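Local coordinates for protein diacylglycerol O-acyltransferase (Marinobacter hydrocarbonoclasticus, PDB 6CHJ) that probably transfers the acyl group of an acyl-CoA to diacylglycerol or to fatty alcohols, yielding triacylglycerols or wax esters, at residues W246-I251 and D419-G424; E256-T261 and E324-I329; A271-T276 and D440-G445; Q320-R325 and A447-N452. All blocks are in the same frame, centred on the assembly; numbering follows the deposited sequence.

Contact 1: residues W246-I251 and D419-G424; sequences WCLKRI and DQVEFG
The indole of Trp246 and the ring of Phe423 meet steeply, their planes 70° apart and the centroid of the six-membered ring of Trp246 4.8 Å from that of Phe423. The indole offers its CE3-CZ3 bond: Trp246 CE3 comes within 3.3 Å of Phe423 CD2, while CZ3 lies near CB and CG at the root of the phenyl group. In both residues CG stands beside the backbone N, anti to the carbonyl carbon. Trp246 pairs with Val421, yet its indole reaches diagonally to Phe423, two residues farther along the neighbouring strand. Two backbone bonds fix that register, Trp246 N donating to Val421 O at 3.0 Å and Val421 N to Trp246 O at 2.9 Å, the latter nearly along the C=O axis. Cys247 then occupies the N-cap position before a helix, and Leu248 N, at its start, is taken up by Asp419 O at 2.7 Å. The Leu248 side chain crosses Val421 at about a right angle and sets CD1 3.6 Å from Val421 CG2. Gln420 NE2 is shared between Glu422 OE2 and Glu396 O. Met269 and Leu442, from helices 262-280 and 437-453, touch both aromatic side chains. Such antiparallel pairing of outer strand 239-247 with 420-428, under a helical layer, is characteristic of a layered alpha/beta domain, here built from both the catalytic and the C-terminal sequence families.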
# COMPACT_ATOMS: atom_id res chain seq x y z
N TRP B 246 -13.51 2.50 25.91
CA TRP B 246 -14.34 2.11 27.05
C TRP B 246 -14.12 3.09 28.19
O TRP B 246 -12.98 3.49 28.46
CB TRP B 246 -14.02 0.68 27.52
CG TRP B 246 -14.66 -0.42 26.69
CD1 TRP B 246 -15.82 -1.05 26.94
CD2 TRP B 246 -14.13 -1.01 25.49
NE1 TRP B 246 -16.06 -2.01 25.99
CE2 TRP B 246 -15.05 -2.00 25.08
CE3 TRP B 246 -12.98 -0.80 24.73
CZ2 TRP B 246 -14.86 -2.76 23.93
CZ3 TRP B 246 -12.79 -1.57 23.59
CH2 TRP B 246 -13.73 -2.53 23.19
N CYS B 247 -15.20 3.45 28.89
CA CYS B 247 -15.09 4.48 29.91
C CYS B 247 -14.31 3.97 31.12
O CYS B 247 -14.59 2.88 31.63
CB CYS B 247 -16.46 4.98 30.37
SG CYS B 247 -16.26 6.09 31.80
N LEU B 248 -13.37 4.78 31.59
CA LEU B 248 -12.50 4.38 32.69
C LEU B 248 -13.28 4.10 33.98
O LEU B 248 -13.12 3.04 34.59
CB LEU B 248 -11.45 5.47 32.93
CG LEU B 248 -10.11 5.12 33.55
CD1 LEU B 248 -9.70 3.70 33.19
CD2 LEU B 248 -9.07 6.14 33.12
N LYS B 249 -14.13 5.04 34.43
CA LYS B 249 -14.78 4.84 35.73
C LYS B 249 -15.73 3.66 35.69
O LYS B 249 -15.94 3.00 36.72
CB LYS B 249 -15.51 6.11 36.21
CG LYS B 249 -16.48 5.85 37.41
CD LYS B 249 -15.77 5.22 38.66
CE LYS B 249 -16.78 4.46 39.57
NZ LYS B 249 -16.13 3.61 40.63
N ARG B 250 -16.29 3.36 34.53
CA ARG B 250 -16.98 2.08 34.39
C ARG B 250 -16.05 0.93 34.78
O ARG B 250 -16.45 0.01 35.50
CB ARG B 250 -17.49 1.90 32.96
CG ARG B 250 -18.06 0.55 32.68
CD ARG B 250 -18.76 0.47 31.31
NE ARG B 250 -19.34 -0.87 31.15
CZ ARG B 250 -19.50 -1.50 29.99
NH1 ARG B 250 -19.12 -0.94 28.85
NH2 ARG B 250 -20.04 -2.72 29.99
N ILE B 251 -14.79 1.00 34.35
CA ILE B 251 -13.83 -0.07 34.63
C ILE B 251 -13.33 0.02 36.07
O ILE B 251 -13.08 -1.00 36.72
CB ILE B 251 -12.68 0.00 33.61
CG1 ILE B 251 -13.11 -0.57 32.26
CG2 ILE B 251 -11.42 -0.69 34.11
CD1 ILE B 251 -12.03 -0.40 31.18
N ASP B 419 -10.87 10.31 29.90
CA ASP B 419 -12.01 9.56 30.42
C ASP B 419 -11.93 8.06 30.18
O ASP B 419 -12.70 7.32 30.80
CB ASP B 419 -13.32 10.04 29.78
CG ASP B 419 -13.83 11.32 30.38
OD1 ASP B 419 -14.64 12.00 29.70
OD2 ASP B 419 -13.43 11.65 31.52
N GLN B 420 -11.07 7.59 29.27
CA GLN B 420 -11.33 6.30 28.63
C GLN B 420 -10.05 5.50 28.45
O GLN B 420 -8.93 6.01 28.57
CB GLN B 420 -12.07 6.51 27.29
CG GLN B 420 -11.27 7.34 26.27
CD GLN B 420 -12.15 8.13 25.31
OE1 GLN B 420 -13.14 8.75 25.71
NE2 GLN B 420 -11.78 8.13 24.03
N VAL B 421 -10.24 4.22 28.16
CA VAL B 421 -9.16 3.29 27.81
C VAL B 421 -9.37 2.87 26.36
O VAL B 421 -10.50 2.55 25.96
CB VAL B 421 -9.11 2.08 28.78
CG1 VAL B 421 -8.37 0.91 28.18
CG2 VAL B 421 -8.43 2.49 30.08
N GLU B 422 -8.30 2.89 25.58
CA GLU B 422 -8.38 2.76 24.13
C GLU B 422 -7.81 1.42 23.69
O GLU B 422 -6.67 1.09 24.04
CB GLU B 422 -7.62 3.90 23.46
CG GLU B 422 -7.87 5.24 24.13
CD GLU B 422 -9.15 5.85 23.63
OE1 GLU B 422 -10.22 5.26 23.87
OE2 GLU B 422 -9.09 6.92 22.98
N PHE B 423 -8.59 0.66 22.93
CA PHE B 423 -8.18 -0.66 22.46
C PHE B 423 -7.87 -0.59 20.98
O PHE B 423 -8.74 -0.23 20.18
CB PHE B 423 -9.26 -1.72 22.70
CG PHE B 423 -9.32 -2.25 24.10
CD1 PHE B 423 -8.94 -3.56 24.37
CD2 PHE B 423 -9.78 -1.45 25.15
CE1 PHE B 423 -9.02 -4.08 25.67
CE2 PHE B 423 -9.87 -1.96 26.45
CZ PHE B 423 -9.49 -3.27 26.71
N GLY B 424 -6.63 -0.95 20.60
CA GLY B 424 -6.30 -1.15 19.21
C GLY B 424 -5.92 -2.59 18.90
O GLY B 424 -4.86 -3.06 19.33

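Contact 2: residues E256-T261 and E324-I329; sequences EAYGTT and ERLLKI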
# COMPACT_ATOMS: atom_id res chain seq x y z
N GLU B 256 -13.08 -1.85 42.09
CA GLU B 256 -13.40 -1.76 43.50
C GLU B 256 -14.19 -2.99 43.94
O GLU B 256 -13.87 -3.60 44.97
CB GLU B 256 -14.18 -0.47 43.78
CG GLU B 256 -13.27 0.76 43.90
CD GLU B 256 -13.69 1.91 43.00
OE1 GLU B 256 -12.79 2.49 42.34
OE2 GLU B 256 -14.90 2.25 42.95
N ALA B 257 -15.18 -3.38 43.14
CA ALA B 257 -16.01 -4.53 43.48
C ALA B 257 -15.18 -5.78 43.71
O ALA B 257 -15.42 -6.54 44.65
CB ALA B 257 -17.04 -4.77 42.37
N TYR B 258 -14.18 -6.00 42.86
CA TYR B 258 -13.35 -7.20 42.95
C TYR B 258 -12.02 -6.95 43.64
O TYR B 258 -11.22 -7.88 43.75
CB TYR B 258 -13.09 -7.76 41.54
CG TYR B 258 -14.31 -8.29 40.82
CD1 TYR B 258 -14.66 -9.63 40.89
CD2 TYR B 258 -15.11 -7.45 40.07
CE1 TYR B 258 -15.76 -10.11 40.23
CE2 TYR B 258 -16.21 -7.92 39.42
CZ TYR B 258 -16.53 -9.24 39.49
OH TYR B 258 -17.65 -9.69 38.82
N GLY B 259 -11.75 -5.72 44.08
CA GLY B 259 -10.45 -5.45 44.66
C GLY B 259 -9.30 -5.75 43.72
O GLY B 259 -8.31 -6.37 44.13
N THR B 260 -9.41 -5.34 42.45
CA THR B 260 -8.33 -5.48 41.48
C THR B 260 -7.94 -4.11 40.96
O THR B 260 -8.54 -3.09 41.32
CB THR B 260 -8.73 -6.38 40.31
OG1 THR B 260 -9.73 -5.72 39.52
CG2 THR B 260 -9.25 -7.75 40.81
N THR B 261 -6.91 -4.09 40.10
CA THR B 261 -6.39 -2.87 39.48
C THR B 261 -7.06 -2.65 38.13
O THR B 261 -7.76 -3.53 37.61
CB THR B 261 -4.88 -2.95 39.29
OG1 THR B 261 -4.61 -3.79 38.17
CG2 THR B 261 -4.19 -3.53 40.51
N GLU B 324 -13.83 -15.61 38.33
CA GLU B 324 -12.73 -16.54 38.52
C GLU B 324 -11.55 -16.18 37.60
O GLU B 324 -10.39 -16.11 38.05
CB GLU B 324 -13.22 -17.96 38.24
CG GLU B 324 -12.35 -19.05 38.80
CD GLU B 324 -12.73 -20.40 38.26
OE1 GLU B 324 -11.86 -21.30 38.23
OE2 GLU B 324 -13.91 -20.56 37.87
N ARG B 325 -11.84 -15.91 36.32
CA ARG B 325 -10.78 -15.60 35.36
C ARG B 325 -10.07 -14.30 35.70
O ARG B 325 -8.83 -14.24 35.69
CB ARG B 325 -11.34 -15.56 33.94
CG ARG B 325 -10.27 -15.87 32.89
CD ARG B 325 -10.80 -15.81 31.47
NE ARG B 325 -12.07 -16.51 31.36
CZ ARG B 325 -13.24 -15.91 31.15
NH1 ARG B 325 -13.30 -14.58 31.03
NH2 ARG B 325 -14.34 -16.63 31.06
N LEU B 326 -10.82 -13.25 36.05
CA LEU B 326 -10.18 -12.01 36.45
C LEU B 326 -9.19 -12.24 37.60
O LEU B 326 -8.05 -11.78 37.53
CB LEU B 326 -11.24 -10.98 36.83
CG LEU B 326 -10.74 -9.76 37.61
CD1 LEU B 326 -9.83 -8.90 36.75
CD2 LEU B 326 -11.95 -8.96 38.13
N LEU B 327 -9.60 -12.98 38.64
CA LEU B 327 -8.74 -13.10 39.82
C LEU B 327 -7.55 -14.02 39.59
O LEU B 327 -6.44 -13.72 40.06
CB LEU B 327 -9.56 -13.58 41.03
CG LEU B 327 -10.77 -12.72 41.31
CD1 LEU B 327 -11.74 -13.50 42.18
CD2 LEU B 327 -10.36 -11.40 41.95
N LYS B 328 -7.74 -15.14 38.89
CA LYS B 328 -6.57 -15.93 38.49
C LYS B 328 -5.61 -15.11 37.62
O LYS B 328 -4.40 -15.32 37.70
CB LYS B 328 -7.00 -17.20 37.75
CG LYS B 328 -7.92 -18.10 38.55
CD LYS B 328 -7.67 -19.57 38.27
CE LYS B 328 -8.77 -20.45 38.86
NZ LYS B 328 -8.77 -21.82 38.26
N ILE B 329 -6.14 -14.19 36.81
CA ILE B 329 -5.28 -13.28 36.05
C ILE B 329 -4.59 -12.31 37.00
O ILE B 329 -3.38 -12.04 36.87
CB ILE B 329 -6.08 -12.54 34.96
CG1 ILE B 329 -6.45 -13.47 33.81
CG2 ILE B 329 -5.30 -11.35 34.42
CD1 ILE B 329 -7.67 -13.03 32.99
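Leu326 lays its CD2 methyl over one face of the Tyr258 ring, 3.6 Å from Tyr258 CG and displaced from the centre toward that end of the ring. The geometry is that of a CH-pi contact, with the methyl 26° off the ring normal. In Leu326, CG stands anti to the backbone N (chi1 165°), which directs the branch at the ring. The same methyl meets Thr260 tip to tip, Leu326 CD2 lying 4.0 Å from Thr260 CG2, so one branch serves two partners. Leu327 crosses Thr260 at about a right angle and brings its own CD2 to 4.0 Å from Thr260 CG2, beside the carbonyl of Tyr258. This interface is apolar, and the polar end of Tyr258 is used elsewhere: its OH bonds Leu449 O, so the ring is held at its far end by helix 437-453 while Leu326 lies over one face. Val265 and Ala268 of helix 262-280 border Thr260 and Leu326 respectively. Gly259, with positive phi (58°), turns the chain after the helix, and Tyr258 and Thr260 both point toward helix 322-338. The result is a tight corner between consecutive helices, made by a Schellman motif closing helix 248-258 and the Thr261 N-cap opening helix 262-280, packed against helix 322-338.

Contact 3: residues A271-T276 and D440-G445; sequences AAALRT and DYLEQG
Three protein oxygens grip one water between the helices: Thr276 OG1 at 2.5 Å from the water oxygen, Tyr441 O at 2.6 Å, and, weakly, Gln444 OE1 at 3.3 Å. The water donates to the latter two, so Tyr441 O receives both this bond and the ordinary helical one from Gly445 N. With CG anti to the backbone N and the chain extended beyond it, Gln444 carries its amide oxygen back to the gap. The other branch of the threonine does apolar work. Thr276 CG2 sits almost centrally over one face of the Tyr441 ring, 3.8 Å from its centroid and 11° off the normal, a well-formed CH-pi contact. Here helix 262-280 packs across helix 437-453, the N-to-C directions of the short segments at 125° and their axes approaching to 7.6 Å, within the helical layer that lies on one face of the sheet of strands 239-247 and 420-428. Such closeness is achieved with small residues. Ala272 CB rests 3.7 Å from Gly445 CA, at a point where any CB on the glycine would run into that methyl. Ala273, whose CA meets Tyr441 CB, turns its CB to within 3.6 Å of Leu442 CD2, though the CB of that leucine points away. Beyond the threonine, Tyr441 also touches Tyr277, the next residue, and Asn280, a turn further on.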
# COMPACT_ATOMS: atom_id res chain seq x y z
N ALA B 271 -8.54 -11.35 27.82
CA ALA B 271 -8.74 -12.79 28.03
C ALA B 271 -10.15 -13.24 27.64
O ALA B 271 -10.33 -14.23 26.93
CB ALA B 271 -8.45 -13.16 29.48
N ALA B 272 -11.17 -12.52 28.12
CA ALA B 272 -12.55 -12.88 27.78
C ALA B 272 -12.78 -12.80 26.27
O ALA B 272 -13.25 -13.77 25.65
CB ALA B 272 -13.55 -11.98 28.52
N ALA B 273 -12.44 -11.66 25.66
CA ALA B 273 -12.63 -11.50 24.21
C ALA B 273 -11.92 -12.60 23.44
O ALA B 273 -12.50 -13.18 22.50
CB ALA B 273 -12.14 -10.12 23.76
N LEU B 274 -10.68 -12.91 23.81
CA LEU B 274 -9.94 -13.95 23.09
C LEU B 274 -10.63 -15.29 23.25
O LEU B 274 -10.67 -16.09 22.30
CB LEU B 274 -8.50 -14.03 23.61
CG LEU B 274 -7.49 -13.01 23.08
CD1 LEU B 274 -6.27 -13.01 23.96
CD2 LEU B 274 -7.12 -13.30 21.61
N ARG B 275 -11.15 -15.55 24.45
CA ARG B 275 -11.85 -16.80 24.72
C ARG B 275 -13.09 -16.92 23.84
O ARG B 275 -13.27 -17.91 23.14
CB ARG B 275 -12.20 -16.87 26.21
CG ARG B 275 -12.95 -18.12 26.62
CD ARG B 275 -13.32 -18.09 28.09
NE ARG B 275 -14.50 -18.90 28.34
CZ ARG B 275 -14.49 -20.23 28.44
NH1 ARG B 275 -13.35 -20.90 28.36
NH2 ARG B 275 -15.63 -20.89 28.63
N THR B 276 -13.94 -15.89 23.86
CA THR B 276 -15.14 -15.92 23.03
C THR B 276 -14.78 -16.09 21.56
O THR B 276 -15.42 -16.88 20.84
CB THR B 276 -15.96 -14.65 23.23
OG1 THR B 276 -16.01 -14.31 24.62
CG2 THR B 276 -17.39 -14.84 22.70
N ASP B 440 -17.08 -6.43 20.37
CA ASP B 440 -18.24 -6.85 21.15
C ASP B 440 -17.84 -7.87 22.21
O ASP B 440 -18.42 -7.87 23.30
CB ASP B 440 -19.32 -7.44 20.24
CG ASP B 440 -19.63 -6.56 19.06
OD1 ASP B 440 -20.03 -5.39 19.27
OD2 ASP B 440 -19.46 -7.03 17.92
N TYR B 441 -16.84 -8.70 21.92
CA TYR B 441 -16.41 -9.70 22.89
C TYR B 441 -15.68 -9.06 24.05
O TYR B 441 -15.81 -9.51 25.20
CB TYR B 441 -15.54 -10.76 22.21
CG TYR B 441 -16.21 -11.49 21.06
CD1 TYR B 441 -17.59 -11.47 20.90
CD2 TYR B 441 -15.45 -12.22 20.14
CE1 TYR B 441 -18.21 -12.15 19.87
CE2 TYR B 441 -16.06 -12.90 19.09
CZ TYR B 441 -17.45 -12.85 18.96
OH TYR B 441 -18.07 -13.51 17.92
N LEU B 442 -14.90 -8.00 23.80
CA LEU B 442 -14.33 -7.25 24.91
C LEU B 442 -15.43 -6.63 25.76
O LEU B 442 -15.38 -6.66 26.99
CB LEU B 442 -13.39 -6.15 24.42
CG LEU B 442 -12.06 -6.49 23.74
CD1 LEU B 442 -11.61 -5.32 22.82
CD2 LEU B 442 -10.98 -6.85 24.75
N GLU B 443 -16.44 -6.05 25.10
CA GLU B 443 -17.49 -5.35 25.82
C GLU B 443 -18.33 -6.33 26.62
O GLU B 443 -18.69 -6.06 27.77
CB GLU B 443 -18.33 -4.52 24.82
CG GLU B 443 -19.69 -4.04 25.33
CD GLU B 443 -19.60 -3.09 26.54
OE1 GLU B 443 -18.58 -2.37 26.67
OE2 GLU B 443 -20.54 -3.08 27.36
N GLN B 444 -18.57 -7.51 26.06
CA GLN B 444 -19.28 -8.55 26.77
C GLN B 444 -18.46 -9.06 27.97
O GLN B 444 -19.02 -9.36 29.03
CB GLN B 444 -19.62 -9.67 25.78
CG GLN B 444 -20.34 -10.89 26.36
CD GLN B 444 -20.11 -12.15 25.56
OE1 GLN B 444 -19.42 -12.13 24.53
NE2 GLN B 444 -20.67 -13.27 26.02
N GLY B 445 -17.13 -9.14 27.82
CA GLY B 445 -16.29 -9.54 28.94
C GLY B 445 -16.39 -8.59 30.11
O GLY B 445 -16.41 -9.02 31.27
O HOH W 1 -16.25 -12.03 25.60

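Contact 4: residues Q320-R325 and A447-N452; sequences QEAGER and AELELN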
# COMPACT_ATOMS: atom_id res chain seq x y z
N GLN B 320 -14.19 -20.57 32.87
CA GLN B 320 -15.49 -20.16 32.33
C GLN B 320 -16.10 -18.95 33.03
O GLN B 320 -16.58 -18.03 32.38
CB GLN B 320 -16.47 -21.32 32.36
CG GLN B 320 -17.67 -21.06 31.49
CD GLN B 320 -18.56 -22.27 31.32
OE1 GLN B 320 -18.11 -23.40 31.51
NE2 GLN B 320 -19.83 -22.04 30.96
N GLU B 321 -16.14 -18.94 34.36
CA GLU B 321 -16.72 -17.79 35.02
C GLU B 321 -15.77 -16.59 34.95
O GLU B 321 -14.55 -16.73 35.01
CB GLU B 321 -17.07 -18.10 36.48
CG GLU B 321 -18.17 -17.18 37.02
CD GLU B 321 -17.89 -16.70 38.44
OE1 GLU B 321 -16.92 -17.21 39.06
OE2 GLU B 321 -18.62 -15.80 38.92
N ALA B 322 -16.37 -15.41 34.82
CA ALA B 322 -15.59 -14.20 34.59
C ALA B 322 -14.85 -13.76 35.84
O ALA B 322 -13.67 -13.37 35.77
CB ALA B 322 -16.51 -13.10 34.06
N GLY B 323 -15.51 -13.79 37.00
CA GLY B 323 -14.84 -13.41 38.24
C GLY B 323 -13.67 -14.32 38.58
O GLY B 323 -12.63 -13.87 39.05
N GLU B 324 -13.83 -15.61 38.33
CA GLU B 324 -12.73 -16.54 38.52
C GLU B 324 -11.55 -16.18 37.60
O GLU B 324 -10.39 -16.11 38.05
CB GLU B 324 -13.22 -17.96 38.24
CG GLU B 324 -12.35 -19.05 38.80
CD GLU B 324 -12.73 -20.40 38.26
OE1 GLU B 324 -11.86 -21.30 38.23
OE2 GLU B 324 -13.91 -20.56 37.87
N ARG B 325 -11.84 -15.91 36.32
CA ARG B 325 -10.78 -15.60 35.36
C ARG B 325 -10.07 -14.30 35.70
O ARG B 325 -8.83 -14.24 35.69
CB ARG B 325 -11.34 -15.56 33.94
CG ARG B 325 -10.27 -15.87 32.89
CD ARG B 325 -10.80 -15.81 31.47
NE ARG B 325 -12.07 -16.51 31.36
CZ ARG B 325 -13.24 -15.91 31.15
NH1 ARG B 325 -13.30 -14.58 31.03
NH2 ARG B 325 -14.34 -16.63 31.06
N ALA B 447 -19.07 -6.54 30.68
CA ALA B 447 -20.43 -6.58 31.19
C ALA B 447 -20.67 -7.84 32.03
O ALA B 447 -21.47 -7.81 32.98
CB ALA B 447 -21.42 -6.49 30.03
N GLU B 448 -20.01 -8.95 31.70
CA GLU B 448 -20.17 -10.18 32.47
C GLU B 448 -19.65 -9.99 33.89
O GLU B 448 -20.28 -10.42 34.86
CB GLU B 448 -19.43 -11.34 31.80
CG GLU B 448 -20.23 -12.09 30.75
CD GLU B 448 -19.66 -13.46 30.48
OE1 GLU B 448 -18.78 -13.88 31.26
OE2 GLU B 448 -20.08 -14.13 29.51
N LEU B 449 -18.48 -9.36 34.02
CA LEU B 449 -17.99 -8.96 35.34
C LEU B 449 -18.97 -8.01 36.02
O LEU B 449 -19.19 -8.10 37.23
CB LEU B 449 -16.61 -8.31 35.22
CG LEU B 449 -15.42 -9.20 34.86
CD1 LEU B 449 -14.13 -8.36 34.67
CD2 LEU B 449 -15.25 -10.25 35.92
N GLU B 450 -19.58 -7.10 35.26
CA GLU B 450 -20.49 -6.15 35.89
C GLU B 450 -21.75 -6.84 36.41
O GLU B 450 -22.20 -6.57 37.52
CB GLU B 450 -20.85 -5.04 34.93
CG GLU B 450 -19.85 -3.91 34.84
CD GLU B 450 -20.19 -3.06 33.65
OE1 GLU B 450 -20.69 -3.66 32.67
OE2 GLU B 450 -20.02 -1.82 33.70
N LEU B 451 -22.35 -7.73 35.61
CA LEU B 451 -23.50 -8.51 36.07
C LEU B 451 -23.14 -9.31 37.31
O LEU B 451 -23.80 -9.21 38.35
CB LEU B 451 -24.00 -9.44 34.98
CG LEU B 451 -24.58 -8.90 33.68
CD1 LEU B 451 -24.43 -9.93 32.56
CD2 LEU B 451 -26.04 -8.51 33.86
N ASN B 452 -22.06 -10.11 37.22
CA ASN B 452 -21.66 -11.01 38.30
C ASN B 452 -21.56 -10.30 39.64
O ASN B 452 -21.72 -10.94 40.69
CB ASN B 452 -20.31 -11.65 37.97
CG ASN B 452 -20.45 -12.89 37.10
OD1 ASN B 452 -21.53 -13.16 36.57
ND2 ASN B 452 -19.35 -13.65 36.96
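Ala322 and Leu449 form the tight, buried part of this meeting of helices 322-338 and 437-453. Leu449 CD2 lies 3.6 Å from Ala322 CB and 3.5 Å from Ala322 O, so the methyl packs against backbone as well as side chain, and it also lies close to Gly323 N. Small residues in the first turn of helix 322-338 thus let the leucine approach the main chain itself. The exposed side is looser and polar. Glu321, the N-cap residue, and Asn452 cross obliquely there, their carboxylate and amide planes 34° apart; Glu321 OE2 comes to 3.0 Å from Asn452 ND2, but the angle is too poor for a hydrogen bond. Glu448, its chain extended, passes beside the alanine and sets OE1 3.7 Å from Ala322 CB. Behind this acidic edge lies the buried Arg325, its NH2 5.2 Å from Glu448 OE1 and its NE held by Val319 O. This is plain helix-helix packing at the start of one helix and near the end of another. Its chemistry implies that apolar fit holds the interior, while the outer side brings polar groups together without hydrogen bonds across it; Glu448 may partly offset, over a longer range, the charge of Arg325, which also lies close to the like-charged Arg275.

All four contacts are partly buried; the centres of contacts 1 and 3 are about 16 and 19 Å from the chain's centre, those of contacts 2 and 4 about 25 and 27 Å. Contact 1 joins two strands and the start of a helix through backbone bonds and buried aromatic rings, whereas the other three are mainly packing between helices and their ends, without direct hydrogen bonds between segments. Contacts 3 and 4 use helix 437-453; contacts 2 and 4 share helix 322-338. Contact 3 traps a water; contact 2 is apolar; contact 4 grades into polar surface. Arg250 ties contact 1 to Glu443 of contact 3 and Glu450 of contact 4, and Lys249 pairs with Glu256 of contact 2.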